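PDB 5V4T: hypothetic aldehyde deformylating oxygenase from Sulfolobus tokodaii, which binds iron in a ferritin-like helical bundle and probably acts as an oxidoreductase with aldehyde deformylating oxygenase activity. Local coordinates for residues V195-M198 with E199-K203. Sequence-based numbering, arbitrary orientation.
Sequences VNLM and EELKK
Leu-197 and Leu-201 meet one turn apart on helix 191-211, an amphipathic alpha-helix packed on the outside of the ferritin-like helical bundle. Four consecutive i to i+4 hydrogen bonds tie the backbone together here. Leu-201 N reaches Leu-197 O at 2.9 Å with an N-H...O angle of 166°, and Lys-202 N to Met-198 O is nearly as straight. Glu-199 N is satisfied by Val-195 O, while Glu-200 N makes a longer bond of 3.2 Å to Asn-196 O. That carbonyl has a second donor: a water gives one hydrogen to it at 2.8 Å and the other to Glu-200 OE2 at 3.0 Å. Glutamate suits this outer face: chi1 of -60° lays CG back over Asn-196 O, and a bend at chi2 turns the carboxylate outward to the water. Asn-196 suits the solvent side, its OD1 accepting from Gln-192 NE2 one turn earlier. Inward, the flexible, apolar chain of Met-198 fits between Leu-114 and Val-117 of helix 98-128 and Ala-173 and Val-177 of helix 159-179. Both leucines, partly exposed, border this face; their branched apolar ends cover Lys-120 and Thr-116 and pack obliquely, with Leu-197 CG 3.9 Å from Leu-201 CD1.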
ATOM      1  N   VAL A 195       6.605  -8.952  10.309  1.00 16.56           N
ATOM      2  CA  VAL A 195       6.796  -7.848  11.215  1.00 16.14           C
ATOM      3  C   VAL A 195       8.278  -7.512  11.405  1.00 14.92           C
ATOM      4  O   VAL A 195       8.640  -6.345  11.429  1.00 16.86           O
ATOM      5  CB  VAL A 195       6.103  -8.114  12.596  1.00 17.90           C
ATOM      6  CG1 VAL A 195       6.441  -7.044  13.617  1.00 21.28           C
ATOM      7  CG2 VAL A 195       4.576  -8.221  12.379  1.00 18.44           C
ATOM      8  N   ASN A 196       9.159  -8.532  11.459  1.00 15.04           N
ATOM      9  CA  ASN A 196      10.595  -8.239  11.469  1.00 14.62           C
ATOM     10  C   ASN A 196      11.040  -7.458  10.253  1.00 14.25           C
ATOM     11  O   ASN A 196      11.852  -6.554  10.387  1.00 15.68           O
ATOM     12  CB  ASN A 196      11.482  -9.489  11.642  1.00 16.28           C
ATOM     13  CG  ASN A 196      11.195 -10.246  12.926  1.00 18.41           C
ATOM     14  OD1 ASN A 196      10.626  -9.724  13.879  1.00 18.64           O
ATOM     15  ND2 ASN A 196      11.546 -11.503  12.917  1.00 18.67           N
ATOM     16  N   LEU A 197      10.563  -7.837   9.073  1.00 14.33           N
ATOM     17  CA  LEU A 197      10.845  -7.075   7.875  1.00 14.39           C
ATOM     18  C   LEU A 197      10.314  -5.654   7.978  1.00 13.74           C
ATOM     19  O   LEU A 197      11.036  -4.720   7.624  1.00 14.68           O
ATOM     20  CB  LEU A 197      10.252  -7.801   6.665  1.00 16.27           C
ATOM     21  CG  LEU A 197      10.247  -6.944   5.411  1.00 15.27           C
ATOM     22  CD1 LEU A 197      11.634  -6.573   4.925  1.00 17.97           C
ATOM     23  CD2 LEU A 197       9.551  -7.777   4.392  1.00 17.95           C
ATOM     24  N   MET A 198       9.098  -5.482   8.496  1.00 13.73           N
ATOM     25  CA  MET A 198       8.561  -4.147   8.666  1.00 15.11           C
ATOM     26  C   MET A 198       9.454  -3.296   9.522  1.00 15.86           C
ATOM     27  O   MET A 198       9.620  -2.104   9.241  1.00 14.47           O
ATOM     28  CB  MET A 198       7.127  -4.169   9.174  1.00 15.28           C
ATOM     29  CG  MET A 198       6.157  -4.769   8.186  1.00 18.38           C
ATOM     30  SD  MET A 198       4.570  -5.077   8.987  1.00 22.43           S
ATOM     31  CE  MET A 198       3.893  -3.463   8.836  1.00 19.66           C
ATOM     32  N   GLU A 199      10.026  -3.873  10.604  1.00 14.87           N
ATOM     33  CA  GLU A 199      10.905  -3.099  11.458  1.00 16.25           C
ATOM     34  C   GLU A 199      12.128  -2.643  10.734  1.00 16.00           C
ATOM     35  O   GLU A 199      12.598  -1.556  10.941  1.00 16.44           O
ATOM     36  CB  GLU A 199      11.275  -3.973  12.660  1.00 17.85           C
ATOM     37  CG  GLU A 199      10.100  -4.261  13.543  1.00 23.42           C
ATOM     38  CD  GLU A 199       9.867  -3.152  14.609  1.00 29.35           C
ATOM     39  OE1 GLU A 199      10.529  -2.066  14.614  1.00 32.05           O
ATOM     40  OE2 GLU A 199       9.066  -3.450  15.504  1.00 39.57           O
ATOM     41  N   GLU A 200      12.692  -3.494   9.863  1.00 15.47           N
ATOM     42  CA  GLU A 200      13.846  -3.120   9.100  1.00 16.47           C
ATOM     43  C   GLU A 200      13.519  -2.023   8.074  1.00 15.01           C
ATOM     44  O   GLU A 200      14.269  -1.113   7.835  1.00 14.67           O
ATOM     45  CB  GLU A 200      14.462  -4.317   8.443  1.00 22.01           C
ATOM     46  CG  GLU A 200      14.887  -5.343   9.490  1.00 27.79           C
ATOM     47  CD  GLU A 200      16.242  -5.219  10.258  1.00 36.75           C
ATOM     48  OE1 GLU A 200      16.913  -4.097  10.445  1.00 30.62           O
ATOM     49  OE2 GLU A 200      16.596  -6.397  10.706  1.00 32.30           O
ATOM     50  N   LEU A 201      12.360  -2.132   7.448  1.00 13.98           N
ATOM     51  CA  LEU A 201      11.897  -1.070   6.539  1.00 14.21           C
ATOM     52  C   LEU A 201      11.680   0.283   7.222  1.00 14.71           C
ATOM     53  O   LEU A 201      12.030   1.309   6.691  1.00 13.95           O
ATOM     54  CB  LEU A 201      10.634  -1.520   5.850  1.00 14.47           C
ATOM     55  CG  LEU A 201      10.760  -2.706   4.892  1.00 15.43           C
ATOM     56  CD1 LEU A 201       9.411  -3.272   4.449  1.00 15.66           C
ATOM     57  CD2 LEU A 201      11.557  -2.317   3.667  1.00 17.57           C
ATOM     58  N   LYS A 202      11.100   0.258   8.381  1.00 14.40           N
ATOM     59  CA  LYS A 202      10.942   1.481   9.194  1.00 15.22           C
ATOM     60  C   LYS A 202      12.295   2.119   9.435  1.00 14.16           C
ATOM     61  O   LYS A 202      12.466   3.301   9.237  1.00 14.27           O
ATOM     62  CB  LYS A 202      10.285   1.143  10.506  1.00 16.82           C
ATOM     63  CG  LYS A 202       9.996   2.342  11.437  1.00 18.61           C
ATOM     64  CD  LYS A 202       9.805   1.858  12.860  1.00 20.39           C
ATOM     65  CE  LYS A 202      10.141   2.933  13.839  1.00 25.75           C
ATOM     66  NZ  LYS A 202      10.071   2.368  15.216  1.00 24.78           N
ATOM     67  N   LYS A 203      13.277   1.339   9.894  1.00 14.65           N
ATOM     68  CA  LYS A 203      14.613   1.836  10.119  1.00 14.21           C
ATOM     69  C   LYS A 203      15.241   2.414   8.874  1.00 15.16           C
ATOM     70  O   LYS A 203      15.817   3.507   8.866  1.00 15.57           O
ATOM     71  CB  LYS A 203      15.494   0.714  10.697  1.00 16.05           C
ATOM     72  CG  LYS A 203      15.096   0.436  12.121  1.00 21.44           C
ATOM     73  CD  LYS A 203      16.046  -0.533  12.788  1.00 25.01           C
ATOM     74  CE  LYS A 203      15.853  -0.500  14.295  1.00 31.65           C
ATOM     75  NZ  LYS A 203      16.850  -1.388  14.988  1.00 36.04           N
TER
HETATM   76  O   HOH W   1      14.032  -6.968  12.093  1.00 23.00           O